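PDB 1L1J: heat shock protease HtrA from Thermotoga maritima, which probably cleaves proteins as an ATP-independent serine endopeptidase of the heat-shock response, and is represented here by its protease domain alone. Local coordinates for residues Y119-G123 with H191-I195; I130-A136 with V147-S153. All blocks are in the same frame, centred on the assembly; numbering follows the deposited sequence.

Contact 1 (Y119-G123 with H191-I195); sequences YLEFG and HGEVI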
ATOM      1  N   TYR A 119       9.385  11.179  -3.568  1.00 61.04           N
ATOM      2  CA  TYR A 119       8.271  10.992  -2.651  1.00 60.98           C
ATOM      3  C   TYR A 119       6.951  11.531  -3.164  1.00 59.99           C
ATOM      4  O   TYR A 119       6.914  12.419  -4.020  1.00 58.57           O
ATOM      5  CB  TYR A 119       8.587  11.666  -1.322  1.00 62.22           C
ATOM      6  CG  TYR A 119       8.789  13.148  -1.476  1.00 63.77           C
ATOM      7  CD1 TYR A 119       7.870  14.054  -0.949  1.00 64.18           C
ATOM      8  CD2 TYR A 119       9.880  13.651  -2.194  1.00 64.16           C
ATOM      9  CE1 TYR A 119       8.031  15.432  -1.131  1.00 64.81           C
ATOM     10  CE2 TYR A 119      10.049  15.022  -2.385  1.00 64.12           C
ATOM     11  CZ  TYR A 119       9.120  15.907  -1.851  1.00 64.57           C
ATOM     12  OH  TYR A 119       9.283  17.265  -2.026  1.00 65.82           O
ATOM     13  N   LEU A 120       5.868  10.986  -2.609  1.00 58.52           N
ATOM     14  CA  LEU A 120       4.518  11.404  -2.963  1.00 56.27           C
ATOM     15  C   LEU A 120       4.027  12.445  -1.961  1.00 55.07           C
ATOM     16  O   LEU A 120       4.534  12.535  -0.855  1.00 54.88           O
ATOM     17  CB  LEU A 120       3.567  10.198  -2.960  1.00 55.36           C
ATOM     18  CG  LEU A 120       3.624   9.120  -4.053  1.00 53.64           C
ATOM     19  CD1 LEU A 120       4.525   9.568  -5.190  1.00 51.51           C
ATOM     20  CD2 LEU A 120       4.108   7.809  -3.459  1.00 51.16           C
ATOM     21  N   GLU A 121       3.044  13.239  -2.356  1.00 56.08           N
ATOM     22  CA  GLU A 121       2.493  14.247  -1.467  1.00 57.36           C
ATOM     23  C   GLU A 121       1.091  13.837  -1.037  1.00 57.09           C
ATOM     24  O   GLU A 121       0.388  13.139  -1.763  1.00 57.74           O
ATOM     25  CB  GLU A 121       2.444  15.595  -2.174  1.00 59.44           C
ATOM     26  CG  GLU A 121       3.777  16.010  -2.764  1.00 65.24           C
ATOM     27  CD  GLU A 121       3.771  17.446  -3.267  1.00 68.72           C
ATOM     28  OE1 GLU A 121       2.910  17.778  -4.121  1.00 69.99           O
ATOM     29  OE2 GLU A 121       4.628  18.238  -2.806  1.00 69.01           O
ATOM     30  N   PHE A 122       0.688  14.259   0.153  1.00 56.40           N
ATOM     31  CA  PHE A 122      -0.636  13.924   0.658  1.00 55.14           C
ATOM     32  C   PHE A 122      -1.695  14.873   0.121  1.00 54.70           C
ATOM     33  O   PHE A 122      -1.449  16.056  -0.087  1.00 53.44           O
ATOM     34  CB  PHE A 122      -0.650  13.970   2.188  1.00 54.90           C
ATOM     35  CG  PHE A 122       0.269  12.967   2.838  1.00 55.98           C
ATOM     36  CD1 PHE A 122       0.579  13.069   4.190  1.00 55.74           C
ATOM     37  CD2 PHE A 122       0.805  11.910   2.106  1.00 55.73           C
ATOM     38  CE1 PHE A 122       1.416  12.134   4.798  1.00 56.14           C
ATOM     39  CE2 PHE A 122       1.640  10.973   2.705  1.00 54.69           C
ATOM     40  CZ  PHE A 122       1.944  11.082   4.051  1.00 55.97           C
ATOM     41  N   GLY A 123      -2.876  14.330  -0.129  1.00 54.97           N
ATOM     42  CA  GLY A 123      -3.968  15.150  -0.594  1.00 53.67           C
ATOM     43  C   GLY A 123      -4.775  15.416   0.658  1.00 53.24           C
ATOM     44  O   GLY A 123      -4.234  15.378   1.762  1.00 52.45           O
ATOM     45  N   HIS A 191      -4.493  14.492  -9.633  1.00 49.00           N
ATOM     46  CA  HIS A 191      -3.488  15.489  -9.308  1.00 50.85           C
ATOM     47  C   HIS A 191      -2.194  14.911  -8.743  1.00 49.91           C
ATOM     48  O   HIS A 191      -1.274  15.653  -8.437  1.00 51.56           O
ATOM     49  CB  HIS A 191      -4.075  16.511  -8.332  1.00 53.09           C
ATOM     50  CG  HIS A 191      -5.286  17.211  -8.857  1.00 54.79           C
ATOM     51  ND1 HIS A 191      -6.551  16.665  -8.787  1.00 56.65           N
ATOM     52  CD2 HIS A 191      -5.420  18.386  -9.514  1.00 56.02           C
ATOM     53  CE1 HIS A 191      -7.411  17.475  -9.378  1.00 56.77           C
ATOM     54  NE2 HIS A 191      -6.750  18.526  -9.828  1.00 57.01           N
ATOM     55  N   GLY A 192      -2.118  13.595  -8.604  1.00 49.08           N
ATOM     56  CA  GLY A 192      -0.903  12.989  -8.086  1.00 47.37           C
ATOM     57  C   GLY A 192      -0.805  13.046  -6.578  1.00 47.62           C
ATOM     58  O   GLY A 192       0.239  12.774  -6.001  1.00 49.15           O
ATOM     59  N   GLU A 193      -1.895  13.394  -5.921  1.00 48.28           N
ATOM     60  CA  GLU A 193      -1.889  13.478  -4.471  1.00 47.95           C
ATOM     61  C   GLU A 193      -2.401  12.182  -3.841  1.00 46.97           C
ATOM     62  O   GLU A 193      -3.376  11.592  -4.306  1.00 48.56           O
ATOM     63  CB  GLU A 193      -2.747  14.656  -4.030  1.00 49.88           C
ATOM     64  CG  GLU A 193      -2.404  15.961  -4.742  1.00 51.74           C
ATOM     65  CD  GLU A 193      -3.403  17.054  -4.425  1.00 54.15           C
ATOM     66  OE1 GLU A 193      -3.435  17.506  -3.265  1.00 55.27           O
ATOM     67  OE2 GLU A 193      -4.172  17.450  -5.325  1.00 55.13           O
ATOM     68  N   VAL A 194      -1.735  11.729  -2.787  1.00 44.21           N
ATOM     69  CA  VAL A 194      -2.141  10.507  -2.111  1.00 42.47           C
ATOM     70  C   VAL A 194      -3.419  10.767  -1.324  1.00 42.92           C
ATOM     71  O   VAL A 194      -3.426  11.637  -0.444  1.00 44.86           O
ATOM     72  CB  VAL A 194      -1.065  10.039  -1.111  1.00 40.52           C
ATOM     73  CG1 VAL A 194      -1.555   8.816  -0.359  1.00 37.58           C
ATOM     74  CG2 VAL A 194       0.227   9.746  -1.844  1.00 40.81           C
ATOM     75  N   ILE A 195      -4.494  10.036  -1.628  1.00 39.95           N
ATOM     76  CA  ILE A 195      -5.735  10.221  -0.892  1.00 37.85           C
ATOM     77  C   ILE A 195      -6.041   9.054   0.034  1.00 38.39           C
ATOM     78  O   ILE A 195      -7.011   9.090   0.792  1.00 40.44           O
ATOM     79  CB  ILE A 195      -6.934  10.445  -1.823  1.00 37.72           C
ATOM     80  CG1 ILE A 195      -7.027   9.317  -2.855  1.00 36.88           C
ATOM     81  CG2 ILE A 195      -6.826  11.836  -2.454  1.00 36.25           C
ATOM     82  CD1 ILE A 195      -8.350   9.272  -3.587  1.00 32.98           C
TER

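Contact 2 (I130-A136 with V147-S153); sequences IGEWAIA and VTVGVVS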
ATOM      1  N   ILE A 130     -17.041  12.199  -4.562  1.00 43.26           N
ATOM      2  CA  ILE A 130     -17.392  10.874  -5.047  1.00 42.52           C
ATOM      3  C   ILE A 130     -17.568  10.966  -6.549  1.00 42.84           C
ATOM      4  O   ILE A 130     -18.331  11.799  -7.020  1.00 44.11           O
ATOM      5  CB  ILE A 130     -18.698  10.372  -4.415  1.00 41.80           C
ATOM      6  CG1 ILE A 130     -18.558  10.348  -2.895  1.00 41.34           C
ATOM      7  CG2 ILE A 130     -19.023   8.973  -4.915  1.00 40.56           C
ATOM      8  CD1 ILE A 130     -19.827   9.968  -2.201  1.00 43.12           C
ATOM      9  N   GLY A 131     -16.855  10.119  -7.290  1.00 42.63           N
ATOM     10  CA  GLY A 131     -16.940  10.131  -8.735  1.00 39.88           C
ATOM     11  C   GLY A 131     -15.626  10.580  -9.325  1.00 41.82           C
ATOM     12  O   GLY A 131     -15.449  10.594 -10.547  1.00 43.40           O
ATOM     13  N   GLU A 132     -14.686  10.961  -8.467  1.00 42.02           N
ATOM     14  CA  GLU A 132     -13.394  11.407  -8.962  1.00 42.41           C
ATOM     15  C   GLU A 132     -12.520  10.196  -9.198  1.00 41.94           C
ATOM     16  O   GLU A 132     -12.597   9.222  -8.460  1.00 40.72           O
ATOM     17  CB  GLU A 132     -12.717  12.349  -7.971  1.00 44.02           C
ATOM     18  CG  GLU A 132     -12.410  11.736  -6.627  1.00 47.06           C
ATOM     19  CD  GLU A 132     -11.284  12.455  -5.908  1.00 48.70           C
ATOM     20  OE1 GLU A 132     -11.292  13.697  -5.873  1.00 48.60           O
ATOM     21  OE2 GLU A 132     -10.386  11.776  -5.369  1.00 52.94           O
ATOM     22  N   TRP A 133     -11.690  10.257 -10.230  1.00 42.60           N
ATOM     23  CA  TRP A 133     -10.821   9.132 -10.550  1.00 42.35           C
ATOM     24  C   TRP A 133      -9.798   8.858  -9.462  1.00 41.24           C
ATOM     25  O   TRP A 133      -9.198   9.783  -8.919  1.00 42.18           O
ATOM     26  CB  TRP A 133     -10.074   9.372 -11.868  1.00 41.84           C
ATOM     27  CG  TRP A 133     -10.968   9.569 -13.042  1.00 43.87           C
ATOM     28  CD1 TRP A 133     -11.350  10.756 -13.588  1.00 44.40           C
ATOM     29  CD2 TRP A 133     -11.607   8.545 -13.819  1.00 44.85           C
ATOM     30  NE1 TRP A 133     -12.193  10.538 -14.654  1.00 46.20           N
ATOM     31  CE2 TRP A 133     -12.373   9.188 -14.812  1.00 44.44           C
ATOM     32  CE3 TRP A 133     -11.619   7.143 -13.759  1.00 43.43           C
ATOM     33  CZ2 TRP A 133     -13.126   8.487 -15.751  1.00 45.00           C
ATOM     34  CZ3 TRP A 133     -12.370   6.440 -14.690  1.00 41.71           C
ATOM     35  CH2 TRP A 133     -13.117   7.112 -15.668  1.00 44.97           C
ATOM     36  N   ALA A 134      -9.614   7.579  -9.150  1.00 39.84           N
ATOM     37  CA  ALA A 134      -8.626   7.152  -8.162  1.00 38.49           C
ATOM     38  C   ALA A 134      -7.677   6.163  -8.856  1.00 38.34           C
ATOM     39  O   ALA A 134      -8.114   5.255  -9.564  1.00 36.68           O
ATOM     40  CB  ALA A 134      -9.300   6.491  -6.992  1.00 37.82           C
ATOM     41  N   ILE A 135      -6.381   6.336  -8.659  1.00 36.68           N
ATOM     42  CA  ILE A 135      -5.444   5.451  -9.313  1.00 36.20           C
ATOM     43  C   ILE A 135      -4.711   4.661  -8.246  1.00 36.47           C
ATOM     44  O   ILE A 135      -4.007   5.241  -7.433  1.00 38.57           O
ATOM     45  CB  ILE A 135      -4.441   6.273 -10.168  1.00 35.69           C
ATOM     46  CG1 ILE A 135      -5.184   7.388 -10.918  1.00 34.41           C
ATOM     47  CG2 ILE A 135      -3.758   5.376 -11.189  1.00 35.06           C
ATOM     48  CD1 ILE A 135      -4.284   8.320 -11.702  1.00 30.66           C
ATOM     49  N   ALA A 136      -4.896   3.348  -8.228  1.00 35.32           N
ATOM     50  CA  ALA A 136      -4.226   2.502  -7.250  1.00 35.54           C
ATOM     51  C   ALA A 136      -2.891   2.061  -7.829  1.00 37.92           C
ATOM     52  O   ALA A 136      -2.836   1.603  -8.974  1.00 41.14           O
ATOM     53  CB  ALA A 136      -5.069   1.304  -6.955  1.00 32.08           C
ATOM     54  N   VAL A 147      -1.068  -1.223 -12.016  1.00 37.07           N
ATOM     55  CA  VAL A 147      -2.013  -0.122 -11.849  1.00 36.24           C
ATOM     56  C   VAL A 147      -3.462  -0.487 -12.164  1.00 34.54           C
ATOM     57  O   VAL A 147      -3.724  -1.228 -13.098  1.00 35.66           O
ATOM     58  CB  VAL A 147      -1.595   1.080 -12.740  1.00 37.75           C
ATOM     59  CG1 VAL A 147      -2.734   2.074 -12.868  1.00 37.87           C
ATOM     60  CG2 VAL A 147      -0.371   1.766 -12.143  1.00 36.73           C
ATOM     61  N   THR A 148      -4.400   0.018 -11.366  1.00 33.04           N
ATOM     62  CA  THR A 148      -5.826  -0.223 -11.591  1.00 31.86           C
ATOM     63  C   THR A 148      -6.523   1.107 -11.395  1.00 30.06           C
ATOM     64  O   THR A 148      -6.151   1.895 -10.541  1.00 29.59           O
ATOM     65  CB  THR A 148      -6.449  -1.280 -10.634  1.00 32.24           C
ATOM     66  OG1 THR A 148      -6.334  -0.851  -9.277  1.00 33.10           O
ATOM     67  CG2 THR A 148      -5.751  -2.615 -10.797  1.00 34.02           C
ATOM     68  N   VAL A 149      -7.526   1.359 -12.214  1.00 29.20           N
ATOM     69  CA  VAL A 149      -8.230   2.614 -12.164  1.00 29.28           C
ATOM     70  C   VAL A 149      -9.715   2.452 -11.929  1.00 29.50           C
ATOM     71  O   VAL A 149     -10.334   1.480 -12.355  1.00 30.94           O
ATOM     72  CB  VAL A 149      -8.009   3.382 -13.470  1.00 27.99           C
ATOM     73  CG1 VAL A 149      -8.571   4.775 -13.367  1.00 27.18           C
ATOM     74  CG2 VAL A 149      -6.548   3.426 -13.767  1.00 29.12           C
ATOM     75  N   GLY A 150     -10.271   3.432 -11.245  1.00 28.43           N
ATOM     76  CA  GLY A 150     -11.676   3.428 -10.939  1.00 30.48           C
ATOM     77  C   GLY A 150     -12.082   4.821 -10.509  1.00 32.30           C
ATOM     78  O   GLY A 150     -11.561   5.835 -11.001  1.00 34.12           O
ATOM     79  N   VAL A 151     -12.992   4.891  -9.554  1.00 31.83           N
ATOM     80  CA  VAL A 151     -13.454   6.190  -9.116  1.00 33.08           C
ATOM     81  C   VAL A 151     -13.766   6.127  -7.634  1.00 31.71           C
ATOM     82  O   VAL A 151     -13.826   5.033  -7.069  1.00 34.38           O
ATOM     83  CB  VAL A 151     -14.696   6.578  -9.953  1.00 33.51           C
ATOM     84  CG1 VAL A 151     -15.989   6.264  -9.203  1.00 32.41           C
ATOM     85  CG2 VAL A 151     -14.587   8.001 -10.364  1.00 34.59           C
ATOM     86  N   VAL A 152     -13.933   7.264  -6.977  1.00 30.81           N
ATOM     87  CA  VAL A 152     -14.259   7.165  -5.563  1.00 31.89           C
ATOM     88  C   VAL A 152     -15.738   6.812  -5.502  1.00 33.32           C
ATOM     89  O   VAL A 152     -16.565   7.470  -6.146  1.00 33.69           O
ATOM     90  CB  VAL A 152     -14.001   8.448  -4.798  1.00 32.01           C
ATOM     91  CG1 VAL A 152     -14.296   8.208  -3.340  1.00 33.31           C
ATOM     92  CG2 VAL A 152     -12.540   8.871  -4.951  1.00 31.79           C
ATOM     93  N   SER A 153     -16.048   5.749  -4.759  1.00 31.73           N
ATOM     94  CA  SER A 153     -17.410   5.241  -4.630  1.00 32.78           C
ATOM     95  C   SER A 153     -18.140   5.730  -3.392  1.00 32.93           C
ATOM     96  O   SER A 153     -19.335   6.020  -3.424  1.00 31.60           O
ATOM     97  CB  SER A 153     -17.397   3.713  -4.593  1.00 33.52           C
ATOM     98  OG  SER A 153     -16.972   3.161  -5.819  1.00 35.43           O
TER

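Contact 1 (Y119-G123 with H191-I195)
A short parallel strand pairing, where the chain enters the second sheet of the trypsin-like protease domain, sets Phe-122 beside Val-194. Two backbone bonds define it. Val-194 N donates to Glu-121 O at 2.7 Å in an almost straight bond (176°), with the donor nearly along the C=O axis. One step on, Gly-123 N donates to Val-194 O at 2.8 Å, here with the donor tilted out of the carbonyl plane. Val-194 is thus gripped through both its N-H and its carbonyl by residues two apart, the usual pattern of a parallel pair.

The beta-branched Val-194 suits the strand and serves two neighbours with one side chain. Its CG2, placed beside its own backbone N because CG1 takes the position anti to that N (chi1 176°), meets Leu-120 CB at 3.6 Å, the two side chains crossing at about a right angle. The Phe-122 side chain runs alongside Val-194 on the same face, its CD2 lying 4.2 Å from Val-194 CB. Beyond this valine the face is closed by helix 216-223, whose Ile-216 touches both Phe-122 and Val-194, while Leu-120 packs on Phe-61 of strand 54-64.

Glu-121 and Glu-193 point to the other face. Glu-193 swings its extended chain past Gly-123, bringing OE1 to 3.6 Å from Gly-123 CA. Glycine fits here, since a side chain on Gly-123 would press on Glu-193 CB and Ile-195 CG2. Lys-220 NZ bonds to Gly-123 O, tying this turn to helix 216-223. The pairing belongs to the linker between the two beta-barrels of a chymotrypsin-like fold: Leu-120 is still backbone-bonded to Ile-62 in the first sheet, while Phe-122 already pairs with the second.

Contact 2 (I130-A136 with V147-S153)
The side chain of Glu-132 runs alongside that of Val-152, the methylene CG resting 3.3 Å from Val-152 CG2. With chi1 at 62°, CG of Glu-132 sits between its backbone N and carbonyl carbon, and the chain then extends so that OE2 also passes alongside the valine. Shortening Glu-132 to alanine removes CG and the carboxylate, and would probably leave Val-152 CG2 without its aliphatic neighbour and open a gap on the side of Ile-195.

In the backbone of the same pair, Val-152 N donates to Glu-132 O at 2.8 Å and Gly-131 N to Val-152 O at 2.9 Å. Gly-131 and Glu-132 both face Val-152, consistent with a G1-type beta bulge. The positive phi of Gly-131 (113°) suits glycine, as a side chain would jam against the preceding carbonyl.

Trp-133 turns outward, its indole crossing Val-149 obliquely with CE3 3.9 Å from Val-149 CG1. Gly-150 O lies obliquely by the same ring and accepts from Ala-134 N, which stands above the carbonyl plane. The return bond, Gly-150 N to Ala-134 O, is in plane.

Ile-135 and Val-149 share a face, and Ile-135 CG2 also reaches Val-147 CG1 at 3.8 Å. Helix 5-13 covers these branched side chains with Ile-6, Val-9 and Val-10. Small residues line the other face: Ala-136 CB packs 3.4 Å from Thr-148 OG1, whose hydroxyl is hydrogen-bonded to Ala-177 O. Ala-136 N donates to Thr-148 O at 3.0 Å, nearly end-on to the carbonyl.

Thr-148 also touches Asn-182, a predicted substrate-binding residue next to the predicted nucleophile Ser-183. This is an antiparallel beta hairpin of the C-terminal barrel of the chymotrypsin-like fold, bordering the probable active site.

From the N terminus, helix 5-13 precedes the first sheet, which is complete with strand 105-109. The chain then passes through 119-123 into the second sheet and on to the hairpin. Contact 2 closes first, across the ten residues between 136 and 147. Strands 167-174 and 186-188 follow, with the predicted nucleophile Ser-183 between them, before 191-195 returns to close contact 1 across 67 residues. Contact 2 is therefore nested within contact 1. The two meet where Ile-195 CD1 packs 3.7 Å from Glu-132 OE2. Contact 1 ties the linker to strand 193-198 and helix 216-223; contact 2 builds the hairpin against helix 5-13.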